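Local coordinates for protein putative mandelate racemase (Bordetella bronchiseptica, PDB 3OZY) that is of unknown function but, as a magnesium-binding member of the enolase superfamily, probably acts on a sugar-acid substrate such as m-xylarate, at residues N32-V40 with V49-L58; N302-V312 with M327-M338. All coordinates share one frame; numbering follows the deposited sequence.

Contact 1 of 2, residues N32-V40 with V49-L58; sequences NRQMILVEV and VGSPSGPYDL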
loop_
_atom_site.group_PDB
_atom_site.type_symbol
_atom_site.label_atom_id
_atom_site.label_comp_id
_atom_site.label_asym_id
_atom_site.label_seq_id
_atom_site.Cartn_x
_atom_site.Cartn_y
_atom_site.Cartn_z
ATOM N N ASN A 32 -21.640 -8.137 4.640
ATOM C CA ASN A 32 -22.431 -6.912 4.556
ATOM C C ASN A 32 -21.826 -6.042 3.480
ATOM O O ASN A 32 -20.603 -5.940 3.411
ATOM C CB ASN A 32 -22.433 -6.149 5.888
ATOM C CG ASN A 32 -23.105 -6.923 6.998
ATOM O OD1 ASN A 32 -24.339 -6.900 7.129
ATOM N ND2 ASN A 32 -22.308 -7.618 7.804
ATOM N N ARG A 33 -22.651 -5.440 2.628
ATOM C CA ARG A 33 -22.134 -4.513 1.629
ATOM C C ARG A 33 -21.978 -3.136 2.264
ATOM O O ARG A 33 -22.944 -2.532 2.741
ATOM C CB ARG A 33 -23.024 -4.476 0.380
ATOM C CG ARG A 33 -23.162 -5.837 -0.344
ATOM C CD ARG A 33 -21.800 -6.511 -0.650
ATOM N NE ARG A 33 -20.975 -5.707 -1.552
ATOM C CZ ARG A 33 -21.045 -5.745 -2.878
ATOM N NH1 ARG A 33 -21.882 -6.568 -3.499
ATOM N NH2 ARG A 33 -20.255 -4.958 -3.594
ATOM N N GLN A 34 -20.742 -2.657 2.292
ATOM C CA GLN A 34 -20.409 -1.439 3.012
ATOM C C GLN A 34 -19.747 -0.422 2.098
ATOM O O GLN A 34 -19.292 -0.750 0.997
ATOM C CB GLN A 34 -19.465 -1.764 4.173
ATOM C CG GLN A 34 -20.028 -2.823 5.119
ATOM C CD GLN A 34 -19.210 -3.009 6.387
ATOM O OE1 GLN A 34 -17.993 -2.798 6.412
ATOM N NE2 GLN A 34 -19.880 -3.421 7.452
ATOM N N MET A 35 -19.681 0.815 2.579
ATOM C CA MET A 35 -18.956 1.866 1.879
ATOM C C MET A 35 -18.733 3.036 2.808
ATOM O O MET A 35 -19.366 3.152 3.866
ATOM C CB MET A 35 -19.748 2.368 0.668
ATOM C CG MET A 35 -20.998 3.168 1.042
ATOM S SD MET A 35 -21.951 3.742 -0.378
ATOM C CE MET A 35 -20.818 4.959 -1.049
ATOM N N ILE A 36 -17.803 3.891 2.407
ATOM C CA ILE A 36 -17.747 5.257 2.897
ATOM C C ILE A 36 -18.353 6.164 1.840
ATOM O O ILE A 36 -17.968 6.110 0.673
ATOM C CB ILE A 36 -16.291 5.715 3.111
ATOM C CG1 ILE A 36 -15.670 5.022 4.319
ATOM C CG2 ILE A 36 -16.225 7.238 3.261
ATOM C CD1 ILE A 36 -16.233 5.477 5.661
ATOM N N LEU A 37 -19.306 6.997 2.249
ATOM C CA LEU A 37 -19.794 8.076 1.411
ATOM C C LEU A 37 -19.011 9.328 1.776
ATOM O O LEU A 37 -19.169 9.865 2.876
ATOM C CB LEU A 37 -21.300 8.297 1.626
ATOM C CG LEU A 37 -21.906 9.468 0.853
ATOM C CD1 LEU A 37 -21.806 9.245 -0.636
ATOM C CD2 LEU A 37 -23.367 9.691 1.257
ATOM N N VAL A 38 -18.136 9.763 0.874
ATOM C CA VAL A 38 -17.360 10.975 1.092
ATOM C C VAL A 38 -18.228 12.179 0.768
ATOM O O VAL A 38 -18.981 12.162 -0.204
ATOM C CB VAL A 38 -16.106 10.998 0.194
ATOM C CG1 VAL A 38 -15.308 12.294 0.402
ATOM C CG2 VAL A 38 -15.238 9.773 0.471
ATOM N N GLU A 39 -18.123 13.214 1.598
ATOM C CA GLU A 39 -18.828 14.466 1.365
ATOM C C GLU A 39 -17.853 15.624 1.538
ATOM O O GLU A 39 -17.313 15.830 2.625
ATOM C CB GLU A 39 -20.004 14.597 2.341
ATOM C CG GLU A 39 -20.868 15.825 2.098
ATOM C CD GLU A 39 -21.936 16.021 3.162
ATOM O OE1 GLU A 39 -22.115 15.131 4.016
ATOM O OE2 GLU A 39 -22.599 17.076 3.144
ATOM N N VAL A 40 -17.597 16.359 0.460
ATOM C CA VAL A 40 -16.743 17.538 0.526
ATOM C C VAL A 40 -17.620 18.780 0.458
ATOM O O VAL A 40 -18.370 18.972 -0.499
ATOM C CB VAL A 40 -15.714 17.563 -0.625
ATOM C CG1 VAL A 40 -14.932 18.884 -0.622
ATOM C CG2 VAL A 40 -14.771 16.368 -0.517
ATOM N N VAL A 49 -19.755 14.465 -3.668
ATOM C CA VAL A 49 -19.703 13.177 -2.977
ATOM C C VAL A 49 -18.865 12.161 -3.752
ATOM O O VAL A 49 -18.656 12.295 -4.966
ATOM C CB VAL A 49 -21.113 12.581 -2.706
ATOM C CG1 VAL A 49 -21.939 13.516 -1.826
ATOM C CG2 VAL A 49 -21.840 12.276 -4.006
ATOM N N GLY A 50 -18.385 11.153 -3.033
ATOM C CA GLY A 50 -17.550 10.125 -3.630
ATOM C C GLY A 50 -17.545 8.861 -2.797
ATOM O O GLY A 50 -18.215 8.773 -1.767
ATOM N N SER A 51 -16.783 7.868 -3.250
ATOM C CA SER A 51 -16.623 6.605 -2.531
ATOM C C SER A 51 -15.235 6.056 -2.807
ATOM O O SER A 51 -14.808 6.036 -3.963
ATOM C CB SER A 51 -17.642 5.570 -3.011
ATOM O OG SER A 51 -17.313 4.286 -2.498
ATOM N N PRO A 52 -14.536 5.590 -1.760
ATOM C CA PRO A 52 -13.220 4.941 -1.886
ATOM C C PRO A 52 -13.312 3.417 -2.014
ATOM O O PRO A 52 -12.353 2.715 -1.686
ATOM C CB PRO A 52 -12.550 5.289 -0.559
ATOM C CG PRO A 52 -13.725 5.245 0.410
ATOM C CD PRO A 52 -14.861 5.889 -0.352
ATOM N N SER A 53 -14.461 2.926 -2.474
ATOM C CA SER A 53 -14.648 1.508 -2.756
ATOM C C SER A 53 -14.568 0.641 -1.492
ATOM O O SER A 53 -14.761 1.115 -0.366
ATOM C CB SER A 53 -13.642 1.061 -3.826
ATOM O OG SER A 53 -13.900 -0.255 -4.290
ATOM N N GLY A 54 -14.301 -0.641 -1.694
ATOM C CA GLY A 54 -14.254 -1.612 -0.613
ATOM C C GLY A 54 -14.056 -2.991 -1.211
ATOM O O GLY A 54 -14.066 -3.139 -2.427
ATOM N N PRO A 55 -13.881 -4.016 -0.372
ATOM C CA PRO A 55 -13.858 -3.920 1.088
ATOM C C PRO A 55 -12.533 -3.375 1.614
ATOM O O PRO A 55 -11.446 -3.865 1.280
ATOM C CB PRO A 55 -14.059 -5.374 1.537
ATOM C CG PRO A 55 -13.519 -6.196 0.391
ATOM C CD PRO A 55 -13.797 -5.407 -0.856
ATOM N N TYR A 56 -12.655 -2.337 2.431
ATOM C CA TYR A 56 -11.567 -1.815 3.250
ATOM C C TYR A 56 -12.231 -1.427 4.563
ATOM O O TYR A 56 -13.348 -0.887 4.554
ATOM C CB TYR A 56 -10.973 -0.534 2.661
ATOM C CG TYR A 56 -10.447 -0.582 1.244
ATOM C CD1 TYR A 56 -9.241 -1.201 0.945
ATOM C CD2 TYR A 56 -11.115 0.077 0.225
ATOM C CE1 TYR A 56 -8.736 -1.207 -0.354
ATOM C CE2 TYR A 56 -10.628 0.078 -1.065
ATOM C CZ TYR A 56 -9.429 -0.555 -1.349
ATOM O OH TYR A 56 -8.935 -0.545 -2.644
ATOM N N ASP A 57 -11.546 -1.653 5.682
ATOM C CA ASP A 57 -12.120 -1.318 6.985
ATOM C C ASP A 57 -12.651 0.114 7.018
ATOM O O ASP A 57 -11.948 1.058 6.651
ATOM C CB ASP A 57 -11.090 -1.500 8.091
ATOM C CG ASP A 57 -11.680 -1.261 9.458
ATOM O OD1 ASP A 57 -12.300 -2.197 10.003
ATOM O OD2 ASP A 57 -11.550 -0.125 9.973
ATOM N N LEU A 58 -13.890 0.280 7.476
ATOM C CA LEU A 58 -14.541 1.581 7.396
ATOM C C LEU A 58 -13.919 2.610 8.336
ATOM O O LEU A 58 -13.875 3.789 7.991
ATOM C CB LEU A 58 -16.047 1.477 7.655
ATOM C CG LEU A 58 -16.859 0.681 6.638
ATOM C CD1 LEU A 58 -18.347 0.845 6.951
ATOM C CD2 LEU A 58 -16.569 1.119 5.206
HETATM O O HOH W 1 -15.570 -2.304 7.996
HETATM O O HOH W 2 -15.182 -2.862 5.103
HETATM O O HOH W 3 -16.533 3.158 0.000
#
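V38 and G50 form the antiparallel hydrogen-bonded pair that closes this hairpin: V38 N donates to G50 O at 2.8 Å, and G50 N returns a bond to V38 O at 3.1 Å. V38 O also receives a CA-H...O contact from V49. Beside this pair, CD1 of L37 reaches CB of V49 on the face that also carries E39.

Beyond G50 the second strand gives way to a loop, and direct backbone bonding yields to side chains and water. P52 packs at about a right angle to I36, its CD 3.8 Å from I36 CB, while CG2 of V38 touches the same proline carbon. With chi1 at 70°, the CG of M35 is placed between its backbone N and carbonyl carbon, and a bend at chi3 brings CE against CB of S51 at 3.8 Å. Water 3 bridges the two segments here, accepting from I36 N and donating to S51 OG and S53 O. S51 OG also accepts from S53 N, an ST turn that folds the loop, and has a further partner in D308.

At the far end L58 places CD2 against CG1 of I36 and sets CG 3.7 Å from Q34 OE1. That amide oxygen receives bonds from waters 1 and 2, which lead to L58 N and Y56 O respectively; Q34 NE2 is held by E378 and S14.

Strand 32-42 is the middle strand of the N-terminal three-stranded sheet, flanked by strands 5-16 and 48-50. V40 packs on helix 102-122, M35 and L37 meet I310 of helix 309-321, and D57 caps helix 58-73 while its OD1 pairs with R63 of the second subunit.

Contact 2 of 2, residues N302-V312 with M327-M338; sequences NPHTFNDIITV and MFEWDITHNDLM
T305 and E329 are brought together by their first torsions: chi1 of 71° sets T305 OG1 between its backbone N and carbonyl carbon, whereas E329 CG stands anti to its own N (chi1 -177°) on an extended chain. T305 OG1 donates to E329 O at 2.7 Å, and E329 OE1 accepts from T305 N at 2.9 Å on its anti side. The other carboxylate oxygen, OE2, is held by S144 and K171.

D331 OD1 accepts from T333 N, an Asx turn, and from T333 OG1 on its syn lone pair, while OD2 accepts from N335 ND2, which also donates to N307 O. Where helix 309-321 begins, I309 N bonds to L337 O at 3.1 Å and D308 caps T311 N. One turn on, V312 CG1 lies over the six-membered ring of W330 in a CH-pi contact, and V312 CG2 touches M338 SD at 3.8 Å.

These pieces belong to the C-terminal beta-alpha barrel: H304 lies near the magnesium, strand 328-331 runs parallel to strand 139-146, and helix 309-321 packs P303 and F328 from its N315, V319 and L316.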
loop_
_atom_site.group_PDB
_atom_site.type_symbol
_atom_site.label_atom_id
_atom_site.label_comp_id
_atom_site.label_asym_id
_atom_site.label_seq_id
_atom_site.Cartn_x
_atom_site.Cartn_y
_atom_site.Cartn_z
ATOM N N ASN A 302 -10.350 -1.314 -18.896
ATOM C CA ASN A 302 -11.726 -1.702 -18.570
ATOM C C ASN A 302 -11.741 -1.783 -17.050
ATOM O O ASN A 302 -11.246 -2.752 -16.476
ATOM C CB ASN A 302 -12.075 -3.073 -19.166
ATOM C CG ASN A 302 -12.018 -3.093 -20.678
ATOM O OD1 ASN A 302 -11.108 -3.667 -21.272
ATOM N ND2 ASN A 302 -12.996 -2.469 -21.310
ATOM N N PRO A 303 -12.273 -0.746 -16.378
ATOM C CA PRO A 303 -12.109 -0.668 -14.923
ATOM C C PRO A 303 -12.891 -1.723 -14.156
ATOM O O PRO A 303 -13.972 -2.142 -14.568
ATOM C CB PRO A 303 -12.676 0.715 -14.579
ATOM C CG PRO A 303 -13.640 0.991 -15.683
ATOM C CD PRO A 303 -12.951 0.448 -16.911
ATOM N N HIS A 304 -12.332 -2.124 -13.024
ATOM C CA HIS A 304 -13.116 -2.694 -11.946
ATOM C C HIS A 304 -14.018 -1.575 -11.403
ATOM O O HIS A 304 -13.596 -0.415 -11.332
ATOM C CB HIS A 304 -12.141 -3.184 -10.868
ATOM C CG HIS A 304 -12.790 -3.560 -9.573
ATOM N ND1 HIS A 304 -13.107 -2.634 -8.603
ATOM C CD2 HIS A 304 -13.140 -4.767 -9.072
ATOM C CE1 HIS A 304 -13.649 -3.253 -7.567
ATOM N NE2 HIS A 304 -13.675 -4.550 -7.825
ATOM N N THR A 305 -15.264 -1.908 -11.053
ATOM C CA THR A 305 -16.224 -0.905 -10.571
ATOM C C THR A 305 -16.996 -1.355 -9.322
ATOM O O THR A 305 -17.864 -0.632 -8.831
ATOM C CB THR A 305 -17.276 -0.615 -11.636
ATOM O OG1 THR A 305 -18.133 -1.757 -11.740
ATOM C CG2 THR A 305 -16.639 -0.328 -12.987
ATOM N N PHE A 306 -16.666 -2.535 -8.814
ATOM C CA PHE A 306 -17.520 -3.278 -7.885
ATOM C C PHE A 306 -17.375 -2.804 -6.436
ATOM O O PHE A 306 -16.382 -3.109 -5.781
ATOM C CB PHE A 306 -17.125 -4.752 -8.013
ATOM C CG PHE A 306 -18.094 -5.750 -7.409
ATOM C CD1 PHE A 306 -19.009 -6.425 -8.219
ATOM C CD2 PHE A 306 -18.007 -6.101 -6.075
ATOM C CE1 PHE A 306 -19.843 -7.395 -7.694
ATOM C CE2 PHE A 306 -18.850 -7.063 -5.542
ATOM C CZ PHE A 306 -19.773 -7.707 -6.363
ATOM N N ASN A 307 -18.362 -2.035 -5.963
ATOM C CA ASN A 307 -18.587 -1.790 -4.532
ATOM C C ASN A 307 -19.932 -1.131 -4.275
ATOM O O ASN A 307 -20.687 -1.584 -3.421
ATOM C CB ASN A 307 -17.491 -0.956 -3.864
ATOM C CG ASN A 307 -17.575 -1.030 -2.350
ATOM O OD1 ASN A 307 -17.245 -2.054 -1.765
ATOM N ND2 ASN A 307 -18.063 0.037 -1.716
ATOM N N ASP A 308 -20.224 -0.052 -4.989
ATOM C CA ASP A 308 -21.463 0.690 -4.759
ATOM C C ASP A 308 -21.807 1.516 -5.996
ATOM O O ASP A 308 -21.036 1.554 -6.952
ATOM C CB ASP A 308 -21.325 1.573 -3.516
ATOM C CG ASP A 308 -20.168 2.552 -3.633
ATOM O OD1 ASP A 308 -20.283 3.476 -4.464
ATOM O OD2 ASP A 308 -19.163 2.399 -2.911
ATOM N N ILE A 309 -22.956 2.179 -5.991
ATOM C CA ILE A 309 -23.396 2.873 -7.189
ATOM C C ILE A 309 -22.521 4.089 -7.517
ATOM O O ILE A 309 -22.455 4.518 -8.666
ATOM C CB ILE A 309 -24.891 3.269 -7.104
ATOM C CG1 ILE A 309 -25.458 3.577 -8.496
ATOM C CG2 ILE A 309 -25.080 4.440 -6.157
ATOM C CD1 ILE A 309 -25.520 2.385 -9.420
ATOM N N ILE A 310 -21.857 4.645 -6.511
ATOM C CA ILE A 310 -20.956 5.766 -6.761
ATOM C C ILE A 310 -19.699 5.291 -7.474
ATOM O O ILE A 310 -19.261 5.917 -8.440
ATOM C CB ILE A 310 -20.590 6.503 -5.470
ATOM C CG1 ILE A 310 -21.865 7.035 -4.810
ATOM C CG2 ILE A 310 -19.581 7.625 -5.758
ATOM C CD1 ILE A 310 -21.607 7.987 -3.672
ATOM N N THR A 311 -19.136 4.171 -7.034
ATOM C CA THR A 311 -17.960 3.663 -7.739
ATOM C C THR A 311 -18.324 3.270 -9.166
ATOM O O THR A 311 -17.549 3.480 -10.096
ATOM C CB THR A 311 -17.235 2.503 -6.976
ATOM O OG1 THR A 311 -18.050 1.323 -6.920
ATOM C CG2 THR A 311 -16.895 2.909 -5.556
ATOM N N VAL A 312 -19.512 2.706 -9.347
ATOM C CA VAL A 312 -20.008 2.417 -10.683
ATOM C C VAL A 312 -20.149 3.691 -11.525
ATOM O O VAL A 312 -19.606 3.778 -12.632
ATOM C CB VAL A 312 -21.331 1.624 -10.613
ATOM C CG1 VAL A 312 -22.037 1.580 -11.978
ATOM C CG2 VAL A 312 -21.049 0.223 -10.095
ATOM N N MET A 327 -16.436 -2.918 -21.790
ATOM C CA MET A 327 -16.733 -4.178 -21.119
ATOM C C MET A 327 -16.928 -3.790 -19.661
ATOM O O MET A 327 -16.052 -3.988 -18.811
ATOM C CB MET A 327 -15.594 -5.188 -21.311
ATOM C CG MET A 327 -15.883 -6.591 -20.756
ATOM S SD MET A 327 -17.421 -7.343 -21.342
ATOM C CE MET A 327 -16.958 -7.753 -23.022
ATOM N N PHE A 328 -18.082 -3.184 -19.399
ATOM C CA PHE A 328 -18.284 -2.392 -18.196
ATOM C C PHE A 328 -18.875 -3.208 -17.059
ATOM O O PHE A 328 -19.989 -3.724 -17.163
ATOM C CB PHE A 328 -19.189 -1.191 -18.476
ATOM C CG PHE A 328 -19.325 -0.285 -17.298
ATOM C CD1 PHE A 328 -18.279 0.550 -16.951
ATOM C CD2 PHE A 328 -20.457 -0.303 -16.500
ATOM C CE1 PHE A 328 -18.359 1.373 -15.849
ATOM C CE2 PHE A 328 -20.545 0.523 -15.393
ATOM C CZ PHE A 328 -19.494 1.361 -15.067
ATOM N N GLU A 329 -18.133 -3.307 -15.956
ATOM C CA GLU A 329 -18.539 -4.145 -14.829
ATOM C C GLU A 329 -19.790 -3.621 -14.124
ATOM O O GLU A 329 -19.834 -2.471 -13.690
ATOM C CB GLU A 329 -17.389 -4.281 -13.823
ATOM C CG GLU A 329 -17.737 -5.193 -12.662
ATOM C CD GLU A 329 -16.546 -5.548 -11.792
ATOM O OE1 GLU A 329 -15.631 -4.707 -11.612
ATOM O OE2 GLU A 329 -16.525 -6.678 -11.256
ATOM N N TRP A 330 -20.800 -4.485 -14.002
ATOM C CA TRP A 330 -22.022 -4.137 -13.281
ATOM C C TRP A 330 -22.376 -5.205 -12.248
ATOM O O TRP A 330 -22.802 -6.306 -12.598
ATOM C CB TRP A 330 -23.206 -3.904 -14.238
ATOM C CG TRP A 330 -24.309 -3.181 -13.526
ATOM C CD1 TRP A 330 -25.175 -3.710 -12.612
ATOM C CD2 TRP A 330 -24.621 -1.785 -13.619
ATOM N NE1 TRP A 330 -26.007 -2.725 -12.131
ATOM C CE2 TRP A 330 -25.697 -1.538 -12.742
ATOM C CE3 TRP A 330 -24.110 -0.723 -14.374
ATOM C CZ2 TRP A 330 -26.262 -0.269 -12.588
ATOM C CZ3 TRP A 330 -24.674 0.532 -14.228
ATOM C CH2 TRP A 330 -25.736 0.750 -13.336
ATOM N N ASP A 331 -22.212 -4.854 -10.977
ATOM C CA ASP A 331 -22.520 -5.723 -9.835
ATOM C C ASP A 331 -23.990 -6.133 -9.848
ATOM O O ASP A 331 -24.871 -5.276 -9.698
ATOM C CB ASP A 331 -22.219 -4.910 -8.561
ATOM C CG ASP A 331 -22.451 -5.662 -7.251
ATOM O OD1 ASP A 331 -22.986 -6.789 -7.231
ATOM O OD2 ASP A 331 -22.072 -5.078 -6.206
ATOM N N ILE A 332 -24.248 -7.435 -10.008
ATOM C CA ILE A 332 -25.624 -7.957 -9.992
ATOM C C ILE A 332 -25.941 -8.760 -8.735
ATOM O O ILE A 332 -27.010 -9.378 -8.632
ATOM C CB ILE A 332 -25.985 -8.771 -11.273
ATOM C CG1 ILE A 332 -24.964 -9.884 -11.591
ATOM C CG2 ILE A 332 -26.124 -7.828 -12.456
ATOM C CD1 ILE A 332 -24.718 -10.900 -10.493
ATOM N N THR A 333 -25.024 -8.758 -7.775
ATOM C CA THR A 333 -25.246 -9.466 -6.517
ATOM C C THR A 333 -26.145 -8.634 -5.597
ATOM O O THR A 333 -26.432 -7.474 -5.884
ATOM C CB THR A 333 -23.908 -9.813 -5.800
ATOM O OG1 THR A 333 -23.314 -8.623 -5.263
ATOM C CG2 THR A 333 -22.936 -10.466 -6.768
ATOM N N HIS A 334 -26.582 -9.218 -4.486
ATOM C CA HIS A 334 -27.434 -8.478 -3.564
ATOM C C HIS A 334 -26.678 -7.316 -2.926
ATOM O O HIS A 334 -25.730 -7.528 -2.181
ATOM C CB HIS A 334 -27.963 -9.395 -2.465
ATOM C CG HIS A 334 -28.910 -8.702 -1.547
ATOM N ND1 HIS A 334 -30.277 -8.866 -1.629
ATOM C CD2 HIS A 334 -28.694 -7.795 -0.567
ATOM C CE1 HIS A 334 -30.860 -8.106 -0.718
ATOM N NE2 HIS A 334 -29.921 -7.449 -0.059
ATOM N N ASN A 335 -27.120 -6.095 -3.195
ATOM C CA ASN A 335 -26.378 -4.925 -2.744
ATOM C C ASN A 335 -27.256 -3.685 -2.709
ATOM O O ASN A 335 -27.507 -3.063 -3.737
ATOM C CB ASN A 335 -25.174 -4.698 -3.671
ATOM C CG ASN A 335 -24.253 -3.616 -3.176
ATOM O OD1 ASN A 335 -24.553 -2.914 -2.210
ATOM N ND2 ASN A 335 -23.109 -3.467 -3.844
ATOM N N ASP A 336 -27.722 -3.327 -1.514
ATOM C CA ASP A 336 -28.560 -2.142 -1.366
ATOM C C ASP A 336 -27.851 -0.864 -1.805
ATOM O O ASP A 336 -28.501 0.118 -2.160
ATOM C CB ASP A 336 -29.040 -1.977 0.077
ATOM C CG ASP A 336 -30.006 -3.058 0.508
ATOM O OD1 ASP A 336 -30.636 -3.702 -0.367
ATOM O OD2 ASP A 336 -30.129 -3.241 1.740
ATOM N N LEU A 337 -26.520 -0.865 -1.779
ATOM C CA LEU A 337 -25.774 0.307 -2.225
ATOM C C LEU A 337 -25.826 0.498 -3.742
ATOM O O LEU A 337 -25.449 1.560 -4.252
ATOM C CB LEU A 337 -24.330 0.254 -1.726
ATOM C CG LEU A 337 -24.183 0.118 -0.212
ATOM C CD1 LEU A 337 -22.717 -0.106 0.130
ATOM C CD2 LEU A 337 -24.757 1.323 0.540
ATOM N N MET A 338 -26.310 -0.523 -4.454
ATOM C CA MET A 338 -26.514 -0.440 -5.901
ATOM C C MET A 338 -27.935 -0.031 -6.277
ATOM O O MET A 338 -28.205 0.296 -7.435
ATOM C CB MET A 338 -26.215 -1.783 -6.568
ATOM C CG MET A 338 -24.734 -2.098 -6.682
ATOM S SD MET A 338 -23.846 -0.989 -7.796
ATOM C CE MET A 338 -24.565 -1.475 -9.366
HETATM O O HOH W 4 -15.307 -0.978 -19.807
HETATM O O HOH W 5 -15.264 -1.964 -17.045
HETATM O O HOH W 6 -20.199 -2.936 -10.080
HETATM O O HOH W 7 -20.969 -2.529 -7.077
#

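How the contacts relate
From the N terminus, contact 1 comes first: it closes the short hairpin turn between strands 32-42 and 48-50 and carries the chain on to helix 58-73. Contact 2 opens much later and closes the loop made largely by helix 309-321, bringing strand 328-331 and the segment after it back to 302-312. The two are in series, neither nested nor crossed, yet their centres lie only 13 Å apart. They meet where S51 OG reaches D308 OD2 and Q34 O reaches N307 ND2, both probable hydrogen bonds, and where R33 packs on F306 and T333. The N-terminal sheet is thereby tied to the barrel.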